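Local coordinates for protein alkyl hydroperoxide reductase AhpD (PDB 6K40) that probably reduces hydroperoxides as an antioxidant oxidoreductase of the AhpD-like family, at residues 40-45 with 187-192; 72-77 with 164-169; 92-97 with 179-184; 133-138 with 149-154. One frame throughout, in Å; residues are numbered along the deposited sequence.

Contact 1: residues 40-45 with 187-192; sequences MGFVPN and VPNPEY
Phe42 reaches Asn189, Glu191 and Tyr192 because its ring turns in between its own backbone N and carbonyl carbon (chi1 64°), whereas Asn189 sets its amide anti to the carbonyl carbon (chi1 -59°) and so presents it to the 40-45 loop. That amide works at both ends. Its OD1 takes the backbone N-H of Asn45 on an in-plane lone pair (N to OD1 2.8 Å), and its ND2 gives to Val43 O at 3.1 Å, meeting that carbonyl from above its plane. The Asn45 amide lies stacked on it, and its own ND2 donates to Val187 O (2.9 Å). Nearby the Phe42 edge points into the face of Tyr192 in a T-shaped pair, centroids 5.3 Å apart and planes at 85°. Glu191 CB sits over one Phe42 face, 4.2 Å from the ring centroid, and Met40 SD lies over the other. Pro44, also touching Tyr94 of helix 93-107, packs its CG 3.6 Å from Tyr192 OH. Since one buried amide both accepts from and donates to the same loop backbone, the orientation of Asn189 is fixed, and the C-terminal segment is tied to the connection between helices 27-40 and 45-49.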
loop_
_atom_site.group_PDB
_atom_site.type_symbol
_atom_site.label_atom_id
_atom_site.label_comp_id
_atom_site.label_asym_id
_atom_site.label_seq_id
_atom_site.Cartn_x
_atom_site.Cartn_y
_atom_site.Cartn_z
ATOM N N MET A 40 4.918 17.235 -18.529
ATOM C CA MET A 40 5.499 16.550 -17.376
ATOM C C MET A 40 6.844 15.877 -17.616
ATOM O O MET A 40 7.441 15.383 -16.651
ATOM C CB MET A 40 4.519 15.513 -16.799
ATOM C CG MET A 40 3.994 14.490 -17.770
ATOM S SD MET A 40 2.800 13.406 -16.967
ATOM C CE MET A 40 1.372 14.480 -16.899
ATOM N N GLY A 41 7.332 15.829 -18.854
ATOM C CA GLY A 41 8.581 15.168 -19.169
ATOM C C GLY A 41 8.451 13.705 -19.534
ATOM O O GLY A 41 9.473 13.051 -19.787
ATOM N N PHE A 42 7.237 13.160 -19.527
ATOM C CA PHE A 42 6.996 11.789 -19.955
ATOM C C PHE A 42 5.528 11.669 -20.339
ATOM O O PHE A 42 4.731 12.584 -20.117
ATOM C CB PHE A 42 7.380 10.782 -18.861
ATOM C CG PHE A 42 6.554 10.901 -17.617
ATOM C CD1 PHE A 42 5.508 10.026 -17.376
ATOM C CD2 PHE A 42 6.819 11.895 -16.692
ATOM C CE1 PHE A 42 4.742 10.142 -16.231
ATOM C CE2 PHE A 42 6.062 12.017 -15.550
ATOM C CZ PHE A 42 5.020 11.139 -15.316
ATOM N N VAL A 43 5.185 10.537 -20.937
ATOM C CA VAL A 43 3.811 10.226 -21.316
ATOM C C VAL A 43 3.310 9.127 -20.383
ATOM O O VAL A 43 3.892 8.036 -20.361
ATOM C CB VAL A 43 3.700 9.791 -22.787
ATOM C CG1 VAL A 43 2.249 9.485 -23.140
ATOM C CG2 VAL A 43 4.243 10.871 -23.710
ATOM N N PRO A 44 2.261 9.370 -19.599
ATOM C CA PRO A 44 1.716 8.314 -18.736
ATOM C C PRO A 44 1.420 7.041 -19.514
ATOM O O PRO A 44 0.819 7.072 -20.591
ATOM C CB PRO A 44 0.436 8.945 -18.182
ATOM C CG PRO A 44 0.724 10.409 -18.177
ATOM C CD PRO A 44 1.586 10.662 -19.388
ATOM N N ASN A 45 1.859 5.908 -18.959
ATOM C CA ASN A 45 1.726 4.632 -19.654
ATOM C C ASN A 45 0.272 4.262 -19.919
ATOM O O ASN A 45 0.002 3.496 -20.852
ATOM C CB ASN A 45 2.414 3.522 -18.857
ATOM C CG ASN A 45 3.927 3.573 -18.972
ATOM O OD1 ASN A 45 4.472 4.089 -19.951
ATOM N ND2 ASN A 45 4.616 3.033 -17.970
ATOM N N VAL A 187 1.208 -0.670 -16.222
ATOM C CA VAL A 187 2.394 -0.491 -15.394
ATOM C C VAL A 187 2.618 1.003 -15.192
ATOM O O VAL A 187 2.703 1.741 -16.174
ATOM C CB VAL A 187 3.644 -1.137 -16.015
ATOM C CG1 VAL A 187 4.828 -1.017 -15.070
ATOM C CG2 VAL A 187 3.368 -2.592 -16.359
ATOM N N PRO A 188 2.731 1.484 -13.955
ATOM C CA PRO A 188 2.968 2.917 -13.742
ATOM C C PRO A 188 4.379 3.321 -14.136
ATOM O O PRO A 188 5.333 2.548 -14.005
ATOM C CB PRO A 188 2.739 3.095 -12.238
ATOM C CG PRO A 188 3.037 1.763 -11.652
ATOM C CD PRO A 188 2.669 0.732 -12.690
ATOM N N ASN A 189 4.501 4.553 -14.621
ATOM C CA ASN A 189 5.801 5.077 -15.019
ATOM C C ASN A 189 6.735 5.147 -13.813
ATOM O O ASN A 189 6.287 5.430 -12.694
ATOM C CB ASN A 189 5.658 6.469 -15.641
ATOM C CG ASN A 189 4.763 6.475 -16.865
ATOM O OD1 ASN A 189 3.544 6.346 -16.756
ATOM N ND2 ASN A 189 5.364 6.633 -18.037
ATOM N N PRO A 190 8.030 4.879 -13.997
ATOM C CA PRO A 190 8.966 4.960 -12.863
ATOM C C PRO A 190 8.996 6.326 -12.198
ATOM O O PRO A 190 9.269 6.411 -10.995
ATOM C CB PRO A 190 10.320 4.617 -13.501
ATOM C CG PRO A 190 9.978 3.882 -14.764
ATOM C CD PRO A 190 8.704 4.497 -15.250
ATOM N N GLU A 191 8.733 7.396 -12.954
ATOM C CA GLU A 191 8.792 8.747 -12.400
ATOM C C GLU A 191 7.848 8.918 -11.214
ATOM O O GLU A 191 8.155 9.669 -10.281
ATOM C CB GLU A 191 8.466 9.772 -13.490
ATOM C CG GLU A 191 9.550 9.921 -14.551
ATOM C CD GLU A 191 9.410 8.919 -15.688
ATOM O OE1 GLU A 191 8.649 7.942 -15.533
ATOM O OE2 GLU A 191 10.068 9.105 -16.734
ATOM N N TYR A 192 6.688 8.258 -11.248
ATOM C CA TYR A 192 5.714 8.405 -10.172
ATOM C C TYR A 192 6.279 7.975 -8.823
ATOM O O TYR A 192 5.910 8.546 -7.790
ATOM C CB TYR A 192 4.456 7.600 -10.497
ATOM C CG TYR A 192 3.627 8.166 -11.630
ATOM C CD1 TYR A 192 3.118 9.457 -11.567
ATOM C CD2 TYR A 192 3.351 7.406 -12.759
ATOM C CE1 TYR A 192 2.356 9.975 -12.600
ATOM C CE2 TYR A 192 2.589 7.914 -13.799
ATOM C CZ TYR A 192 2.096 9.198 -13.713
ATOM O OH TYR A 192 1.340 9.707 -14.743
#

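Contact 2: residues 72-77 with 164-169; sequences GGLSNA and ILEAVQ
Gly73 and Leu74 lie in the non-helical turn that leads into helix 76-90, and this turn runs past Glu166 on one side of helix 161-184, with the CA atoms of Gly73 and Glu166 6.8 Å apart. The backbone of Gly72 is almost fully extended, and the next two N-H groups are turned toward the helix. Ser75 is the N-cap of helix 76-90, its OG bonded to Glu78 N, so the chain starts its helix directly after the residues that meet Glu166. The Glu166 side chain stands out from its helix with CG anti to the backbone N (chi1 -172°) and continues extended, which carries the carboxylate across to the turn. Each oxygen takes one N-H. Gly73 N approaches Glu166 OE2 on the syn side at 2.8 Å, 27° out of the carboxylate plane. Leu74 N meets Glu166 OE1 at 2.9 Å from well above that plane. Gly72 CA packs 3.7 Å from Glu166 OE2, so close that a CB on Gly72 would run into this oxygen. Arg79 NE makes a long, weak ion pair with Glu166 OE1, which may add some compensation for the charge. Beside the two bonds, Leu74 and Glu166 run past each other in opposite directions, and Leu74 CD1 ends 3.7 Å from Ala167 CB; Leu159 also touches Leu74. Through a carboxylate that binds two successive backbone amides, the turn before helix 76-90 is held on helix 161-184 of the all-helical AhpD-like fold.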
loop_
_atom_site.group_PDB
_atom_site.type_symbol
_atom_site.label_atom_id
_atom_site.label_comp_id
_atom_site.label_asym_id
_atom_site.label_seq_id
_atom_site.Cartn_x
_atom_site.Cartn_y
_atom_site.Cartn_z
ATOM N N GLY A 72 -13.330 21.803 -9.579
ATOM C CA GLY A 72 -14.641 21.292 -9.259
ATOM C C GLY A 72 -15.034 21.576 -7.828
ATOM O O GLY A 72 -14.472 22.454 -7.172
ATOM N N GLY A 73 -16.027 20.819 -7.352
ATOM C CA GLY A 73 -16.538 21.018 -6.007
ATOM C C GLY A 73 -15.615 20.527 -4.912
ATOM O O GLY A 73 -15.779 20.927 -3.755
ATOM N N LEU A 74 -14.650 19.676 -5.250
ATOM C CA LEU A 74 -13.692 19.146 -4.293
ATOM C C LEU A 74 -12.290 19.610 -4.663
ATOM O O LEU A 74 -11.983 19.830 -5.839
ATOM C CB LEU A 74 -13.736 17.611 -4.245
ATOM C CG LEU A 74 -15.016 16.939 -3.737
ATOM C CD1 LEU A 74 -14.949 15.432 -3.943
ATOM C CD2 LEU A 74 -15.259 17.268 -2.271
ATOM N N SER A 75 -11.447 19.777 -3.646
ATOM C CA SER A 75 -10.043 20.069 -3.883
ATOM C C SER A 75 -9.352 18.870 -4.528
ATOM O O SER A 75 -9.824 17.734 -4.456
ATOM C CB SER A 75 -9.342 20.437 -2.576
ATOM O OG SER A 75 -9.035 19.277 -1.825
ATOM N N ASN A 76 -8.206 19.139 -5.160
ATOM C CA ASN A 76 -7.401 18.052 -5.711
ATOM C C ASN A 76 -6.936 17.095 -4.619
ATOM O O ASN A 76 -6.876 15.878 -4.835
ATOM C CB ASN A 76 -6.206 18.620 -6.476
ATOM C CG ASN A 76 -6.612 19.265 -7.785
ATOM O OD1 ASN A 76 -6.646 20.489 -7.900
ATOM N ND2 ASN A 76 -6.929 18.442 -8.778
ATOM N N ALA A 77 -6.610 17.624 -3.436
ATOM C CA ALA A 77 -6.142 16.769 -2.346
ATOM C C ALA A 77 -7.219 15.779 -1.920
ATOM O O ALA A 77 -6.928 14.604 -1.672
ATOM C CB ALA A 77 -5.692 17.622 -1.159
ATOM N N ILE A 164 -20.985 16.107 -2.885
ATOM C CA ILE A 164 -21.271 14.698 -2.631
ATOM C C ILE A 164 -21.372 13.928 -3.943
ATOM O O ILE A 164 -20.841 12.818 -4.069
ATOM C CB ILE A 164 -22.551 14.562 -1.787
ATOM C CG1 ILE A 164 -22.290 15.027 -0.351
ATOM C CG2 ILE A 164 -23.059 13.129 -1.811
ATOM C CD1 ILE A 164 -23.520 15.005 0.537
ATOM N N LEU A 165 -22.054 14.502 -4.937
ATOM C CA LEU A 165 -22.124 13.877 -6.252
ATOM C C LEU A 165 -20.734 13.725 -6.857
ATOM O O LEU A 165 -20.408 12.679 -7.432
ATOM C CB LEU A 165 -23.032 14.694 -7.170
ATOM C CG LEU A 165 -23.111 14.320 -8.653
ATOM C CD1 LEU A 165 -23.418 12.841 -8.832
ATOM C CD2 LEU A 165 -24.153 15.176 -9.364
ATOM N N GLU A 166 -19.891 14.753 -6.713
ATOM C CA GLU A 166 -18.530 14.673 -7.233
ATOM C C GLU A 166 -17.732 13.574 -6.537
ATOM O O GLU A 166 -16.999 12.823 -7.188
ATOM C CB GLU A 166 -17.833 16.023 -7.075
ATOM C CG GLU A 166 -16.472 16.113 -7.756
ATOM C CD GLU A 166 -15.990 17.547 -7.917
ATOM O OE1 GLU A 166 -14.862 17.853 -7.474
ATOM O OE2 GLU A 166 -16.743 18.370 -8.487
ATOM N N ALA A 167 -17.864 13.464 -5.212
ATOM C CA ALA A 167 -17.126 12.444 -4.472
ATOM C C ALA A 167 -17.588 11.043 -4.852
ATOM O O ALA A 167 -16.765 10.131 -5.009
ATOM C CB ALA A 167 -17.280 12.669 -2.969
ATOM N N VAL A 168 -18.902 10.851 -4.983
ATOM C CA VAL A 168 -19.425 9.560 -5.418
ATOM C C VAL A 168 -18.889 9.216 -6.800
ATOM O O VAL A 168 -18.462 8.080 -7.055
ATOM C CB VAL A 168 -20.966 9.571 -5.390
ATOM C CG1 VAL A 168 -21.519 8.309 -6.020
ATOM C CG2 VAL A 168 -21.468 9.714 -3.968
ATOM N N GLN A 169 -18.888 10.197 -7.707
ATOM C CA GLN A 169 -18.342 9.983 -9.041
ATOM C C GLN A 169 -16.875 9.585 -8.984
ATOM O O GLN A 169 -16.444 8.695 -9.718
ATOM C CB GLN A 169 -18.511 11.245 -9.882
ATOM C CG GLN A 169 -19.701 11.226 -10.814
ATOM C CD GLN A 169 -19.945 12.576 -11.442
ATOM O OE1 GLN A 169 -20.070 12.691 -12.660
ATOM N NE2 GLN A 169 -20.013 13.612 -10.614
#

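Contact 3: residues 92-97 with 179-184; sequences CVYCAV and RVSSAL
Cys92 SG, which packs against Ser181 and Ser182, is the acceptor of a nearly straight capping bond from Cys95 N (3.5 Å, 169°). Cys92 is thereby the N-cap of helix 93-107 and also the first cysteine of a CXXC motif, probably redox-active as in AhpD proteins. With SG anti to the backbone N (chi1 174°), the sulfur comes within 3.7 Å of Ser181 CB, and Cys92 CB lies at the same distance from Ser182 OG. The touch is van der Waals throughout: the serine hydroxyls bond back into their own helix, Ser182 OG to Asn178 O and, weakly, Ser181 OG to Thr177 O. Cys95 SG is 3.6 Å from Cys92 SG, too far for a disulfide, and 4.4 Å from Ser181 OG. A glycerol, probably from the crystallisation liquor, lies about 3 Å from the Cys95 side chain, consistent with a small pocket. Tyr94 sets its CB against Ser181 CB, while its OH is hydrogen-bonded to Val46 N. The CXXC motif lies between the start of helix 93-107 and the C-terminal part of helix 161-184, bordered by the second subunit, whose Gln122 accepts from Val93 N and whose Val118 packs on Val93 and Ala96.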
loop_
_atom_site.group_PDB
_atom_site.type_symbol
_atom_site.label_atom_id
_atom_site.label_comp_id
_atom_site.label_asym_id
_atom_site.label_seq_id
_atom_site.Cartn_x
_atom_site.Cartn_y
_atom_site.Cartn_z
ATOM N N CYS A 92 -4.738 -1.976 -6.925
ATOM C CA CYS A 92 -4.300 -1.625 -8.268
ATOM C C CYS A 92 -2.979 -0.870 -8.175
ATOM O O CYS A 92 -2.935 0.241 -7.636
ATOM C CB CYS A 92 -5.362 -0.781 -8.974
ATOM S SG CYS A 92 -4.834 -0.149 -10.570
ATOM N N VAL A 93 -1.911 -1.473 -8.705
ATOM C CA VAL A 93 -0.578 -0.899 -8.547
ATOM C C VAL A 93 -0.452 0.403 -9.328
ATOM O O VAL A 93 0.117 1.383 -8.834
ATOM C CB VAL A 93 0.496 -1.917 -8.966
ATOM C CG1 VAL A 93 1.857 -1.248 -9.066
ATOM C CG2 VAL A 93 0.537 -3.075 -7.984
ATOM N N TYR A 94 -0.965 0.434 -10.561
ATOM C CA TYR A 94 -0.866 1.645 -11.370
ATOM C C TYR A 94 -1.485 2.828 -10.640
ATOM O O TYR A 94 -0.835 3.869 -10.447
ATOM C CB TYR A 94 -1.543 1.450 -12.731
ATOM C CG TYR A 94 -1.249 2.576 -13.710
ATOM C CD1 TYR A 94 -1.876 3.817 -13.598
ATOM C CD2 TYR A 94 -0.332 2.401 -14.735
ATOM C CE1 TYR A 94 -1.594 4.846 -14.483
ATOM C CE2 TYR A 94 -0.046 3.420 -15.623
ATOM C CZ TYR A 94 -0.679 4.636 -15.494
ATOM O OH TYR A 94 -0.393 5.647 -16.375
ATOM N N CYS A 95 -2.746 2.683 -10.224
ATOM C CA CYS A 95 -3.431 3.803 -9.600
ATOM C C CYS A 95 -2.849 4.100 -8.225
ATOM O O CYS A 95 -2.669 5.267 -7.872
ATOM C CB CYS A 95 -4.935 3.512 -9.511
ATOM S SG CYS A 95 -5.781 3.318 -11.101
ATOM N N ALA A 96 -2.461 3.066 -7.478
ATOM C CA ALA A 96 -1.813 3.293 -6.188
ATOM C C ALA A 96 -0.576 4.164 -6.345
ATOM O O ALA A 96 -0.462 5.211 -5.707
ATOM C CB ALA A 96 -1.451 1.965 -5.515
ATOM N N VAL A 97 0.332 3.782 -7.243
ATOM C CA VAL A 97 1.582 4.521 -7.398
ATOM C C VAL A 97 1.319 5.939 -7.901
ATOM O O VAL A 97 1.759 6.925 -7.290
ATOM C CB VAL A 97 2.540 3.759 -8.331
ATOM C CG1 VAL A 97 3.754 4.609 -8.654
ATOM C CG2 VAL A 97 2.959 2.439 -7.692
ATOM N N ARG A 179 -10.139 -1.517 -12.133
ATOM C CA ARG A 179 -10.471 -2.749 -12.831
ATOM C C ARG A 179 -9.842 -2.783 -14.217
ATOM O O ARG A 179 -9.284 -3.807 -14.622
ATOM C CB ARG A 179 -11.987 -2.915 -12.898
ATOM C CG ARG A 179 -12.544 -3.501 -11.613
ATOM C CD ARG A 179 -14.027 -3.262 -11.444
ATOM N NE ARG A 179 -14.517 -3.973 -10.269
ATOM C CZ ARG A 179 -14.634 -3.431 -9.062
ATOM N NH1 ARG A 179 -14.308 -2.158 -8.869
ATOM N NH2 ARG A 179 -15.081 -4.163 -8.049
ATOM N N VAL A 180 -9.881 -1.663 -14.941
ATOM C CA VAL A 180 -9.256 -1.633 -16.265
ATOM C C VAL A 180 -7.759 -1.917 -16.152
ATOM O O VAL A 180 -7.217 -2.802 -16.838
ATOM C CB VAL A 180 -9.528 -0.290 -16.964
ATOM C CG1 VAL A 180 -8.706 -0.181 -18.240
ATOM C CG2 VAL A 180 -11.012 -0.145 -17.272
ATOM N N SER A 181 -7.073 -1.189 -15.264
ATOM C CA SER A 181 -5.621 -1.297 -15.162
ATOM C C SER A 181 -5.184 -2.669 -14.661
ATOM O O SER A 181 -4.180 -3.210 -15.130
ATOM C CB SER A 181 -5.082 -0.204 -14.236
ATOM O OG SER A 181 -5.229 1.083 -14.810
ATOM N N SER A 182 -5.932 -3.260 -13.725
ATOM C CA SER A 182 -5.547 -4.567 -13.201
ATOM C C SER A 182 -5.870 -5.674 -14.195
ATOM O O SER A 182 -5.117 -6.651 -14.310
ATOM C CB SER A 182 -6.223 -4.842 -11.858
ATOM O OG SER A 182 -6.161 -3.725 -10.989
ATOM N N ALA A 183 -6.989 -5.548 -14.918
ATOM C CA ALA A 183 -7.348 -6.569 -15.891
ATOM C C ALA A 183 -6.372 -6.589 -17.059
ATOM O O ALA A 183 -6.068 -7.660 -17.597
ATOM C CB ALA A 183 -8.771 -6.329 -16.379
ATOM N N LEU A 184 -5.873 -5.422 -17.473
ATOM C CA LEU A 184 -5.036 -5.351 -18.663
ATOM C C LEU A 184 -3.553 -5.165 -18.353
ATOM O O LEU A 184 -2.761 -4.951 -19.279
ATOM C CB LEU A 184 -5.534 -4.235 -19.576
ATOM C CG LEU A 184 -7.000 -4.396 -19.975
ATOM C CD1 LEU A 184 -7.446 -3.219 -20.810
ATOM C CD2 LEU A 184 -7.216 -5.704 -20.719
#

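Contact 4: residues 133-138 with 149-154; sequences CAYAEK and ADLAPL
Tyr135 and Leu154 form the close-packed part of this contact, in which helix 127-141 and the short helix 151-156 are joined within the all-helical AhpD-like fold. Leu154 CD1 sits centrally over one face of the Tyr135 ring, 3.8 Å from the centroid and only 12° off the normal, a CH-pi contact. The ring is brought there with CG anti to the backbone N (chi1 -166°), and its rim runs on along the 3-10 turn at 149-150 and Leu151: Tyr135 CD1 lies 3.4 Å from Asp150 O, and Tyr135 OH is at the same distance from Leu151 CD2. Val168 and Ile171 of helix 161-184 also touch Tyr135. In contrast to buried Leu154, the polar side, with partly exposed Lys138 and Asp150, is held by charge rather than by close packing. Here an extended Lys138 crosses Asp150 at about a right angle in a salt bridge. Lys138 NZ also donates to Glu145 O in the loop between the helices. Asp150 OD2 accepts from Thr147 N. The bridge itself is lopsided: Lys138 NZ stands 3.0 Å from Asp150 OD2, met on the syn side, but 3.3 Å from Asp150 OD1, a weak bond.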
loop_
_atom_site.group_PDB
_atom_site.type_symbol
_atom_site.label_atom_id
_atom_site.label_comp_id
_atom_site.label_asym_id
_atom_site.label_seq_id
_atom_site.Cartn_x
_atom_site.Cartn_y
_atom_site.Cartn_z
ATOM N N CYS A 133 -13.314 8.886 3.788
ATOM C CA CYS A 133 -12.605 7.625 3.596
ATOM C C CYS A 133 -13.476 6.436 3.977
ATOM O O CYS A 133 -13.463 5.408 3.291
ATOM C CB CYS A 133 -11.312 7.615 4.416
ATOM S SG CYS A 133 -9.970 8.650 3.780
ATOM N N ALA A 134 -14.266 6.569 5.044
ATOM C CA ALA A 134 -15.203 5.509 5.403
ATOM C C ALA A 134 -16.245 5.310 4.313
ATOM O O ALA A 134 -16.577 4.172 3.958
ATOM C CB ALA A 134 -15.877 5.828 6.738
ATOM N N TYR A 135 -16.768 6.411 3.765
ATOM C CA TYR A 135 -17.734 6.307 2.678
ATOM C C TYR A 135 -17.111 5.659 1.447
ATOM O O TYR A 135 -17.731 4.798 0.809
ATOM C CB TYR A 135 -18.294 7.690 2.342
ATOM C CG TYR A 135 -19.532 7.640 1.476
ATOM C CD1 TYR A 135 -20.795 7.521 2.043
ATOM C CD2 TYR A 135 -19.435 7.707 0.092
ATOM C CE1 TYR A 135 -21.929 7.472 1.252
ATOM C CE2 TYR A 135 -20.562 7.659 -0.705
ATOM C CZ TYR A 135 -21.805 7.542 -0.122
ATOM O OH TYR A 135 -22.925 7.492 -0.916
ATOM N N ALA A 136 -15.888 6.065 1.092
ATOM C CA ALA A 136 -15.214 5.471 -0.057
ATOM C C ALA A 136 -15.007 3.978 0.141
ATOM O O ALA A 136 -15.230 3.181 -0.780
ATOM C CB ALA A 136 -13.878 6.171 -0.299
ATOM N N GLU A 137 -14.589 3.577 1.344
ATOM C CA GLU A 137 -14.367 2.162 1.609
ATOM C C GLU A 137 -15.665 1.375 1.513
ATOM O O GLU A 137 -15.699 0.292 0.914
ATOM C CB GLU A 137 -13.725 1.977 2.983
ATOM C CG GLU A 137 -13.553 0.522 3.381
ATOM C CD GLU A 137 -12.310 0.288 4.213
ATOM O OE1 GLU A 137 -11.439 1.181 4.253
ATOM O OE2 GLU A 137 -12.205 -0.794 4.825
ATOM N N LYS A 138 -16.750 1.902 2.084
ATOM C CA LYS A 138 -18.014 1.181 2.008
ATOM C C LYS A 138 -18.499 1.067 0.567
ATOM O O LYS A 138 -18.951 -0.003 0.142
ATOM C CB LYS A 138 -19.076 1.853 2.879
ATOM C CG LYS A 138 -20.211 0.907 3.239
ATOM C CD LYS A 138 -21.463 1.626 3.711
ATOM C CE LYS A 138 -22.672 0.703 3.610
ATOM N NZ LYS A 138 -23.758 1.052 4.564
ATOM N N ALA A 149 -28.741 7.125 4.813
ATOM C CA ALA A 149 -28.109 7.501 6.076
ATOM C C ALA A 149 -26.595 7.620 5.942
ATOM O O ALA A 149 -25.964 8.382 6.687
ATOM C CB ALA A 149 -28.470 6.487 7.163
ATOM N N ASP A 150 -25.998 6.879 5.003
ATOM C CA ASP A 150 -24.560 6.965 4.778
ATOM C C ASP A 150 -24.120 8.358 4.344
ATOM O O ASP A 150 -22.933 8.681 4.456
ATOM C CB ASP A 150 -24.128 5.938 3.730
ATOM C CG ASP A 150 -24.298 4.511 4.208
ATOM O OD1 ASP A 150 -24.055 4.247 5.403
ATOM O OD2 ASP A 150 -24.672 3.651 3.386
ATOM N N LEU A 151 -25.038 9.187 3.846
ATOM C CA LEU A 151 -24.667 10.549 3.485
ATOM C C LEU A 151 -24.575 11.469 4.694
ATOM O O LEU A 151 -23.991 12.554 4.586
ATOM C CB LEU A 151 -25.668 11.128 2.483
ATOM C CG LEU A 151 -25.839 10.392 1.154
ATOM C CD1 LEU A 151 -26.850 11.121 0.278
ATOM C CD2 LEU A 151 -24.506 10.221 0.429
ATOM N N ALA A 152 -25.123 11.055 5.839
ATOM C CA ALA A 152 -25.166 11.934 7.007
ATOM C C ALA A 152 -23.790 12.420 7.454
ATOM O O ALA A 152 -23.646 13.630 7.702
ATOM C CB ALA A 152 -25.911 11.234 8.148
ATOM N N PRO A 153 -22.757 11.572 7.590
ATOM C CA PRO A 153 -21.437 12.118 7.963
ATOM C C PRO A 153 -20.893 13.108 6.949
ATOM O O PRO A 153 -20.338 14.146 7.334
ATOM C CB PRO A 153 -20.559 10.862 8.065
ATOM C CG PRO A 153 -21.520 9.745 8.304
ATOM C CD PRO A 153 -22.725 10.100 7.501
ATOM N N LEU A 154 -21.051 12.816 5.654
ATOM C CA LEU A 154 -20.576 13.726 4.617
ATOM C C LEU A 154 -21.210 15.103 4.766
ATOM O O LEU A 154 -20.523 16.128 4.671
ATOM C CB LEU A 154 -20.866 13.141 3.235
ATOM C CG LEU A 154 -20.251 11.769 2.937
ATOM C CD1 LEU A 154 -20.600 11.307 1.525
ATOM C CD2 LEU A 154 -18.740 11.786 3.138
#

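How the contacts relate
Contact 3 is the buried one, contacts 1 and 2 are partly buried, and contact 4 lies at the surface. Contacts 2 and 3 share helix 161-184 but use it on opposite sides of the chain's centre, their centres about 21 Å apart; contact 2 relies on a carboxylate and backbone amides, contact 3 on sulfur and serine packing. Tyr94 joins contact 3 to contact 1, lying against Val187, Pro188 and Asn45, and Val97 meets Tyr192. Contacts 2 and 4 touch through Ile164 on Leu151 and Val168 on Tyr135, an apolar seam between two charged groups. Amide hydrogen bonds hold the loops of contact 1, whereas an ion pair marks the polar side of contact 4.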